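Local atomic coordinates of selenium-binding protein (Sulfolobus tokodaii, PDB entry 2ECE), a protein that is of uncertain function but belongs to the selenium-binding protein family of beta propellers and may bind selenium. Residues A[27-35]-A[71-79]; A[413-421]-A[435-444]. All coordinates share one frame; numbering follows the deposited sequence.

Contact 1. Residues A[27-35]-A[71-79]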
loop_
_atom_site.group_PDB
_atom_site.type_symbol
_atom_site.label_atom_id
_atom_site.label_comp_id
_atom_site.label_asym_id
_atom_site.label_seq_id
_atom_site.Cartn_x
_atom_site.Cartn_y
_atom_site.Cartn_z
ATOM N N LEU A 27 -5.696 -2.342 17.893
ATOM C CA LEU A 27 -5.889 -1.051 17.245
ATOM C C LEU A 27 -5.512 -1.044 15.782
ATOM O O LEU A 27 -4.774 -1.902 15.304
ATOM C CB LEU A 27 -5.043 0.016 17.944
ATOM C CG LEU A 27 -5.165 0.161 19.451
ATOM C CD1 LEU A 27 -3.939 0.898 19.980
ATOM C CD2 LEU A 27 -6.458 0.892 19.796
ATOM N N ALA A 28 -6.013 -0.029 15.085
ATOM C CA ALA A 28 -5.736 0.164 13.672
ATOM C C ALA A 28 -5.372 1.628 13.471
ATOM O O ALA A 28 -6.164 2.522 13.763
ATOM C CB ALA A 28 -6.961 -0.190 12.840
ATOM N N TYR A 29 -4.156 1.873 13.005
ATOM C CA TYR A 29 -3.713 3.232 12.750
ATOM C C TYR A 29 -4.063 3.490 11.291
ATOM O O TYR A 29 -3.767 2.667 10.426
ATOM C CB TYR A 29 -2.204 3.338 12.990
ATOM C CG TYR A 29 -1.816 3.071 14.432
ATOM C CD1 TYR A 29 -2.201 3.944 15.450
ATOM C CD2 TYR A 29 -1.068 1.942 14.777
ATOM C CE1 TYR A 29 -1.849 3.703 16.783
ATOM C CE2 TYR A 29 -0.709 1.691 16.104
ATOM C CZ TYR A 29 -1.101 2.579 17.101
ATOM O OH TYR A 29 -0.728 2.353 18.411
ATOM N N VAL A 30 -4.705 4.622 11.014
ATOM C CA VAL A 30 -5.112 4.916 9.648
ATOM C C VAL A 30 -4.636 6.273 9.153
ATOM O O VAL A 30 -4.855 7.299 9.801
ATOM C CB VAL A 30 -6.650 4.847 9.523
ATOM C CG1 VAL A 30 -7.075 4.971 8.063
ATOM C CG2 VAL A 30 -7.157 3.532 10.127
ATOM N N ALA A 31 -3.984 6.273 7.996
ATOM C CA ALA A 31 -3.504 7.515 7.412
ATOM C C ALA A 31 -4.721 8.223 6.821
ATOM O O ALA A 31 -5.378 7.689 5.923
ATOM C CB ALA A 31 -2.483 7.222 6.323
ATOM N N CYS A 32 -5.026 9.412 7.335
ATOM C CA CYS A 32 -6.176 10.184 6.857
ATOM C C CYS A 32 -5.758 11.539 6.295
ATOM O O CYS A 32 -4.792 12.134 6.759
ATOM C CB CYS A 32 -7.177 10.387 7.995
ATOM S SG CYS A 32 -7.934 8.842 8.548
ATOM N N LEU A 33 -6.503 12.039 5.314
ATOM C CA LEU A 33 -6.146 13.305 4.698
ATOM C C LEU A 33 -7.312 14.226 4.335
ATOM O O LEU A 33 -8.428 13.775 4.075
ATOM C CB LEU A 33 -5.330 13.039 3.432
ATOM C CG LEU A 33 -6.045 12.167 2.384
ATOM C CD1 LEU A 33 -5.530 12.506 0.998
ATOM C CD2 LEU A 33 -5.826 10.689 2.699
ATOM N N TYR A 34 -7.026 15.523 4.326
ATOM C CA TYR A 34 -7.992 16.544 3.935
ATOM C C TYR A 34 -7.473 17.121 2.617
ATOM O O TYR A 34 -8.142 17.924 1.960
ATOM C CB TYR A 34 -8.085 17.639 4.999
ATOM C CG TYR A 34 -9.001 17.285 6.153
ATOM C CD1 TYR A 34 -10.374 17.119 5.952
ATOM C CD2 TYR A 34 -8.502 17.111 7.443
ATOM C CE1 TYR A 34 -11.223 16.786 7.009
ATOM C CE2 TYR A 34 -9.344 16.779 8.504
ATOM C CZ TYR A 34 -10.698 16.620 8.280
ATOM O OH TYR A 34 -11.533 16.303 9.321
ATOM N N THR A 35 -6.268 16.699 2.240
ATOM C CA THR A 35 -5.648 17.144 1.000
ATOM C C THR A 35 -6.543 16.714 -0.161
ATOM O O THR A 35 -6.853 15.532 -0.310
ATOM C CB THR A 35 -4.247 16.514 0.812
ATOM O OG1 THR A 35 -3.417 16.831 1.934
ATOM C CG2 THR A 35 -3.591 17.050 -0.440
ATOM N N ASP A 71 0.086 17.576 3.399
ATOM C CA ASP A 71 1.197 16.618 3.366
ATOM C C ASP A 71 0.859 15.521 2.359
ATOM O O ASP A 71 1.735 15.014 1.659
ATOM C CB ASP A 71 1.389 15.938 4.735
ATOM C CG ASP A 71 2.208 16.772 5.718
ATOM O OD1 ASP A 71 3.376 17.107 5.417
ATOM O OD2 ASP A 71 1.687 17.076 6.810
ATOM N N GLU A 72 -0.434 15.203 2.305
ATOM C CA GLU A 72 -1.033 14.137 1.499
ATOM C C GLU A 72 -0.510 12.830 2.075
ATOM O O GLU A 72 0.407 12.213 1.531
ATOM C CB GLU A 72 -0.703 14.233 -0.001
ATOM C CG GLU A 72 -1.197 13.016 -0.857
ATOM C CD GLU A 72 -2.415 13.301 -1.759
ATOM O OE1 GLU A 72 -2.481 14.388 -2.374
ATOM O OE2 GLU A 72 -3.302 12.422 -1.878
ATOM N N LEU A 73 -1.073 12.438 3.217
ATOM C CA LEU A 73 -0.685 11.180 3.845
ATOM C C LEU A 73 -1.147 10.096 2.901
ATOM O O LEU A 73 -2.103 10.300 2.130
ATOM C CB LEU A 73 -1.352 10.998 5.213
ATOM C CG LEU A 73 -0.845 11.898 6.348
ATOM C CD1 LEU A 73 -1.190 11.276 7.690
ATOM C CD2 LEU A 73 0.665 12.065 6.243
ATOM N N HIS A 74 -0.395 9.004 2.855
ATOM C CA HIS A 74 -0.771 7.912 1.963
ATOM C C HIS A 74 -0.391 6.546 2.576
ATOM O O HIS A 74 -1.162 5.928 3.304
ATOM C CB HIS A 74 0.022 8.187 0.712
ATOM C CG HIS A 74 -0.379 7.411 -0.498
ATOM N ND1 HIS A 74 -1.346 7.858 -1.372
ATOM C CD2 HIS A 74 0.150 6.299 -1.058
ATOM C CE1 HIS A 74 -1.392 7.055 -2.422
ATOM N NE2 HIS A 74 -0.496 6.099 -2.255
ATOM N N HIS A 75 0.899 6.260 2.499
ATOM C CA HIS A 75 1.442 4.993 2.994
ATOM C C HIS A 75 2.364 5.332 4.160
ATOM O O HIS A 75 2.920 6.429 4.213
ATOM C CB HIS A 75 2.266 4.260 1.904
ATOM C CG HIS A 75 1.448 3.422 0.962
ATOM N ND1 HIS A 75 0.093 3.603 0.780
ATOM C CD2 HIS A 75 1.805 2.410 0.130
ATOM C CE1 HIS A 75 -0.349 2.740 -0.118
ATOM N NE2 HIS A 75 0.670 2.005 -0.528
ATOM N N PHE A 76 2.490 4.413 5.110
ATOM C CA PHE A 76 3.387 4.606 6.249
ATOM C C PHE A 76 3.779 3.254 6.836
ATOM O O PHE A 76 3.210 2.225 6.477
ATOM C CB PHE A 76 2.768 5.514 7.336
ATOM C CG PHE A 76 1.568 4.931 8.041
ATOM C CD1 PHE A 76 0.332 4.869 7.408
ATOM C CD2 PHE A 76 1.675 4.465 9.351
ATOM C CE1 PHE A 76 -0.789 4.352 8.067
ATOM C CE2 PHE A 76 0.560 3.942 10.026
ATOM C CZ PHE A 76 -0.673 3.887 9.380
ATOM N N GLY A 77 4.758 3.245 7.729
ATOM C CA GLY A 77 5.184 1.984 8.307
ATOM C C GLY A 77 5.882 2.136 9.638
ATOM O O GLY A 77 5.981 3.237 10.170
ATOM N N TRP A 78 6.358 1.020 10.180
ATOM C CA TRP A 78 7.053 1.021 11.464
ATOM C C TRP A 78 8.549 1.227 11.320
ATOM O O TRP A 78 9.125 0.936 10.274
ATOM C CB TRP A 78 6.829 -0.307 12.187
ATOM C CG TRP A 78 5.401 -0.597 12.496
ATOM C CD1 TRP A 78 4.545 -1.373 11.773
ATOM C CD2 TRP A 78 4.677 -0.158 13.646
ATOM N NE1 TRP A 78 3.332 -1.454 12.409
ATOM C CE2 TRP A 78 3.385 -0.718 13.563
ATOM C CE3 TRP A 78 4.997 0.653 14.744
ATOM C CZ2 TRP A 78 2.406 -0.493 14.540
ATOM C CZ3 TRP A 78 4.022 0.876 15.718
ATOM C CH2 TRP A 78 2.744 0.302 15.606
ATOM N N ASN A 79 9.178 1.713 12.389
ATOM C CA ASN A 79 10.619 1.932 12.396
ATOM C C ASN A 79 11.334 0.579 12.378
ATOM O O ASN A 79 12.397 0.433 11.781
ATOM C CB ASN A 79 11.039 2.713 13.650
ATOM C CG ASN A 79 10.814 1.921 14.928
ATOM O OD1 ASN A 79 9.681 1.574 15.259
ATOM N ND2 ASN A 79 11.896 1.629 15.649
#
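Phe-76 drives its ring up against strand 27-33, between the side chains of Tyr-29 and Ala-31. With chi1 at 67°, CG is tucked over the backbone, flanked by both N and C, and the ring points at the strand. CZ then lies 3.5 Å from Tyr-29 O, the oxygen meeting the ring at its edge and in its plane, while CE1 comes within 3.8 Å of Ala-31 CB. The small Ala-31 methyl is shared: it also touches Leu-73 CB and sits 3.5 Å from His-74 O. Farther along, Leu-73 lays CB and CD1 against Cys-32 O.

The ring of Tyr-29 meets that of Trp-78 obliquely, CE2 of Tyr-29 lying 3.8 Å from CH2 of Trp-78, with the planes 77° apart.

At the other end, Glu-72 fills the corner beside Leu-33 and Thr-35. Its chain bends at chi2 (107°), bringing OE2 to 3.6 Å from Leu-33 CD1 and OE1 to 3.5 Å from Thr-35 CG2. These are packing contacts of a buried carboxylate whose polar partners lie elsewhere: OE1 takes a hydrogen bond with Ser-403 and a salt bridge with Arg-104.

The segments run roughly antiparallel and meet through their side chains, strands 27-33 and 77-78 belonging to separate sheets packed face to face as adjacent blades of a propeller are. Strand 27-33 lies between strands 44-49 and 443-449 in its blade, whereas 77-78 is the outermost strand of the next sheet, beside 97-101. Leu-98 of that neighbouring strand touches Tyr-29, Phe-76 and Trp-78, and Leu-73 bridges the interface by reaching both Ile-45 of strand 44-49 and Val-100 of strand 97-101.

Contact 2. Residues A[413-421]-A[435-444]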
loop_
_atom_site.group_PDB
_atom_site.type_symbol
_atom_site.label_atom_id
_atom_site.label_comp_id
_atom_site.label_asym_id
_atom_site.label_seq_id
_atom_site.Cartn_x
_atom_site.Cartn_y
_atom_site.Cartn_z
ATOM N N GLY A 413 -17.275 13.981 -4.630
ATOM C CA GLY A 413 -16.615 14.174 -3.350
ATOM C C GLY A 413 -16.422 12.913 -2.527
ATOM O O GLY A 413 -17.334 12.472 -1.823
ATOM N N LEU A 414 -15.224 12.340 -2.602
ATOM C CA LEU A 414 -14.911 11.119 -1.867
ATOM C C LEU A 414 -14.710 11.410 -0.394
ATOM O O LEU A 414 -13.884 12.245 -0.023
ATOM C CB LEU A 414 -13.650 10.463 -2.437
ATOM C CG LEU A 414 -13.300 9.034 -1.999
ATOM C CD1 LEU A 414 -12.540 8.359 -3.116
ATOM C CD2 LEU A 414 -12.486 9.043 -0.714
ATOM N N LYS A 415 -15.492 10.732 0.440
ATOM C CA LYS A 415 -15.396 10.881 1.884
ATOM C C LYS A 415 -14.918 9.543 2.434
ATOM O O LYS A 415 -15.415 8.480 2.042
ATOM C CB LYS A 415 -16.756 11.271 2.462
ATOM C CG LYS A 415 -17.191 12.670 2.025
ATOM C CD LYS A 415 -18.596 13.005 2.477
ATOM C CE LYS A 415 -19.011 14.375 1.952
ATOM N NZ LYS A 415 -20.429 14.687 2.302
ATOM N N GLY A 416 -13.952 9.601 3.344
ATOM C CA GLY A 416 -13.378 8.386 3.888
ATOM C C GLY A 416 -14.181 7.514 4.830
ATOM O O GLY A 416 -14.979 7.990 5.647
ATOM N N TRP A 417 -13.958 6.213 4.689
ATOM C CA TRP A 417 -14.572 5.212 5.544
ATOM C C TRP A 417 -13.607 4.052 5.700
ATOM O O TRP A 417 -12.585 3.973 5.005
ATOM C CB TRP A 417 -15.922 4.689 4.988
ATOM C CG TRP A 417 -16.021 4.346 3.501
ATOM C CD1 TRP A 417 -16.700 5.061 2.550
ATOM C CD2 TRP A 417 -15.510 3.179 2.825
ATOM N NE1 TRP A 417 -16.653 4.416 1.341
ATOM C CE2 TRP A 417 -15.931 3.260 1.477
ATOM C CE3 TRP A 417 -14.744 2.073 3.229
ATOM C CZ2 TRP A 417 -15.611 2.280 0.527
ATOM C CZ3 TRP A 417 -14.425 1.094 2.280
ATOM C CH2 TRP A 417 -14.861 1.207 0.946
ATOM N N MET A 418 -13.909 3.176 6.647
ATOM C CA MET A 418 -13.112 1.982 6.847
ATOM C C MET A 418 -14.098 0.868 7.103
ATOM O O MET A 418 -14.931 0.944 8.008
ATOM C CB MET A 418 -12.152 2.097 8.025
ATOM C CG MET A 418 -11.415 0.778 8.249
ATOM S SD MET A 418 -9.856 0.876 9.115
ATOM C CE MET A 418 -10.415 1.443 10.674
ATOM N N VAL A 419 -14.010 -0.152 6.268
ATOM C CA VAL A 419 -14.894 -1.292 6.354
ATOM C C VAL A 419 -14.119 -2.526 6.778
ATOM O O VAL A 419 -12.925 -2.656 6.472
ATOM C CB VAL A 419 -15.553 -1.535 4.980
ATOM C CG1 VAL A 419 -16.022 -2.973 4.854
ATOM C CG2 VAL A 419 -16.723 -0.573 4.800
ATOM N N LYS A 420 -14.791 -3.420 7.499
ATOM C CA LYS A 420 -14.162 -4.657 7.922
ATOM C C LYS A 420 -14.843 -5.821 7.221
ATOM O O LYS A 420 -16.072 -5.873 7.124
ATOM C CB LYS A 420 -14.246 -4.856 9.437
ATOM C CG LYS A 420 -13.621 -6.184 9.862
ATOM C CD LYS A 420 -13.339 -6.293 11.358
ATOM C CE LYS A 420 -14.555 -6.719 12.167
ATOM N NZ LYS A 420 -14.169 -7.107 13.563
ATOM N N LEU A 421 -14.030 -6.739 6.719
ATOM C CA LEU A 421 -14.526 -7.921 6.035
ATOM C C LEU A 421 -14.100 -9.119 6.868
ATOM O O LEU A 421 -13.047 -9.099 7.499
ATOM C CB LEU A 421 -13.905 -8.033 4.642
ATOM C CG LEU A 421 -14.047 -6.850 3.683
ATOM C CD1 LEU A 421 -13.382 -7.193 2.357
ATOM C CD2 LEU A 421 -15.522 -6.534 3.471
ATOM N N PHE A 435 -19.152 -3.459 12.198
ATOM C CA PHE A 435 -18.011 -2.544 12.134
ATOM C C PHE A 435 -18.078 -1.486 11.033
ATOM O O PHE A 435 -18.399 -1.788 9.885
ATOM C CB PHE A 435 -16.707 -3.345 11.985
ATOM C CG PHE A 435 -15.465 -2.505 12.082
ATOM C CD1 PHE A 435 -14.974 -1.826 10.968
ATOM C CD2 PHE A 435 -14.807 -2.360 13.300
ATOM C CE1 PHE A 435 -13.837 -1.009 11.069
ATOM C CE2 PHE A 435 -13.675 -1.548 13.414
ATOM C CZ PHE A 435 -13.189 -0.872 12.297
ATOM N N PHE A 436 -17.767 -0.245 11.396
ATOM C CA PHE A 436 -17.755 0.847 10.429
ATOM C C PHE A 436 -17.200 2.133 11.008
ATOM O O PHE A 436 -17.553 2.538 12.114
ATOM C CB PHE A 436 -19.159 1.129 9.881
ATOM C CG PHE A 436 -19.161 2.019 8.662
ATOM C CD1 PHE A 436 -19.481 3.372 8.755
ATOM C CD2 PHE A 436 -18.809 1.503 7.427
ATOM C CE1 PHE A 436 -19.446 4.192 7.628
ATOM C CE2 PHE A 436 -18.768 2.309 6.293
ATOM C CZ PHE A 436 -19.087 3.655 6.391
ATOM N N VAL A 437 -16.312 2.763 10.249
ATOM C CA VAL A 437 -15.743 4.031 10.646
ATOM C C VAL A 437 -16.003 4.982 9.491
ATOM O O VAL A 437 -15.697 4.676 8.332
ATOM C CB VAL A 437 -14.220 3.945 10.883
ATOM C CG1 VAL A 437 -13.698 5.289 11.369
ATOM C CG2 VAL A 437 -13.912 2.855 11.894
ATOM N N ASP A 438 -16.609 6.113 9.816
ATOM C CA ASP A 438 -16.901 7.152 8.849
ATOM C C ASP A 438 -15.976 8.294 9.265
ATOM O O ASP A 438 -16.070 8.804 10.378
ATOM C CB ASP A 438 -18.381 7.541 8.950
ATOM C CG ASP A 438 -18.641 8.981 8.564
ATOM O OD1 ASP A 438 -17.965 9.496 7.647
ATOM O OD2 ASP A 438 -19.540 9.592 9.180
ATOM N N PHE A 439 -15.065 8.674 8.379
ATOM C CA PHE A 439 -14.102 9.722 8.695
ATOM C C PHE A 439 -14.587 11.139 8.397
ATOM O O PHE A 439 -13.792 12.084 8.373
ATOM C CB PHE A 439 -12.790 9.426 7.965
ATOM C CG PHE A 439 -12.099 8.177 8.458
ATOM C CD1 PHE A 439 -11.371 8.191 9.646
ATOM C CD2 PHE A 439 -12.206 6.980 7.756
ATOM C CE1 PHE A 439 -10.763 7.032 10.128
ATOM C CE2 PHE A 439 -11.601 5.817 8.233
ATOM C CZ PHE A 439 -10.878 5.844 9.421
ATOM N N GLY A 440 -15.891 11.287 8.181
ATOM C CA GLY A 440 -16.453 12.605 7.912
ATOM C C GLY A 440 -16.053 13.164 6.563
ATOM O O GLY A 440 -16.375 12.580 5.534
ATOM N N GLU A 441 -15.354 14.295 6.558
ATOM C CA GLU A 441 -14.921 14.906 5.302
ATOM C C GLU A 441 -13.477 14.522 4.980
ATOM O O GLU A 441 -12.956 14.860 3.915
ATOM C CB GLU A 441 -15.040 16.433 5.379
ATOM C CG GLU A 441 -16.458 16.965 5.596
ATOM C CD GLU A 441 -17.391 16.677 4.430
ATOM O OE1 GLU A 441 -16.990 16.908 3.268
ATOM O OE2 GLU A 441 -18.533 16.231 4.674
ATOM N N ALA A 442 -12.828 13.827 5.910
ATOM C CA ALA A 442 -11.449 13.388 5.703
ATOM C C ALA A 442 -11.474 12.090 4.900
ATOM O O ALA A 442 -12.465 11.364 4.936
ATOM C CB ALA A 442 -10.761 13.159 7.049
ATOM N N ARG A 443 -10.391 11.806 4.176
ATOM C CA ARG A 443 -10.300 10.592 3.370
ATOM C C ARG A 443 -9.314 9.633 4.036
ATOM O O ARG A 443 -8.376 10.075 4.700
ATOM C CB ARG A 443 -9.842 10.933 1.946
ATOM C CG ARG A 443 -10.806 11.874 1.225
ATOM C CD ARG A 443 -10.332 12.257 -0.170
ATOM N NE ARG A 443 -11.251 13.209 -0.787
ATOM C CZ ARG A 443 -11.054 13.791 -1.965
ATOM N NH1 ARG A 443 -9.966 13.518 -2.670
ATOM N NH2 ARG A 443 -11.942 14.657 -2.435
ATOM N N SER A 444 -9.519 8.330 3.856
ATOM C CA SER A 444 -8.652 7.336 4.488
ATOM C C SER A 444 -7.788 6.545 3.511
ATOM O O SER A 444 -8.212 6.237 2.397
ATOM C CB SER A 444 -9.504 6.379 5.327
ATOM O OG SER A 444 -10.585 5.855 4.564
HETATM O O HOH W 1 -14.153 15.319 -0.712
HETATM O O HOH W 2 -17.713 8.086 4.567
HETATM O O HOH W 3 -17.720 -3.055 7.929
#
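Gly-416 O is gripped by Phe-439 N at 2.8 Å and by water 2 at 2.9 Å. The Phe-439 bond is fairly straight (162° at the hydrogen), although the donor stands above the carbonyl plane. Gly-416 N in turn donates to Ala-442 O, and the backbone of Gly-416 packs directly on that of Arg-443, their CA atoms 3.8 Å apart. Ser-444 OG donates to Trp-417 O (2.8 Å), also from above the carbonyl plane.

Strands 417-421 and 435-438 form an antiparallel hairpin at the edge of a propeller blade, with Met-418 and Val-437 as a hydrogen-bonded pair. A type II' turn, Phe-439 to Ala-442, then swings the chain toward strand 443-449 of the adjoining sheet. Asp-438 braces it through an Asx turn, OD1 accepting from Gly-440 N.

Met-418 bends at chi3 (65°), and CE meets the edge of the Phe-435 ring, 4.0 Å from CZ, while also touching Val-437 CG2. Phe-439 turns its edge to Met-418 CB. On the opposite face of the hairpin from Met-418 and Val-437, Phe-436 CZ reaches Trp-417 CB at 3.6 Å. Lys-415 lies alongside Glu-441, NZ 3.4 Å from OE2 in a salt bridge, and Leu-414 CB lies over one face of the Arg-443 guanidinium, toward its rim. Its NH1 forms a salt bridge with Asp-406 and NH2 a hydrogen bond with Asn-407, while NE gives a weak bond to Leu-414 O.

Contacts 1 and 2 lie about 13 Å apart, centre to centre, and come in series along the chain, the first closing long before the second opens. They meet on the sheet ordered 60-65, 44-49, 27-33, 443-449. Here the C-terminal strand pairs with the N-terminal one, and Leu-33 O probably accepts a hydrogen bond from Arg-443 N at 2.8 Å. This closes the propeller ring by building one blade from both ends of the chain. Contact 1 joins that blade to the sheet that follows it in sequence; contact 2 links it to the sheet that precedes strand 443-449. Cys-32 SG packs on Phe-439 CD1 between them.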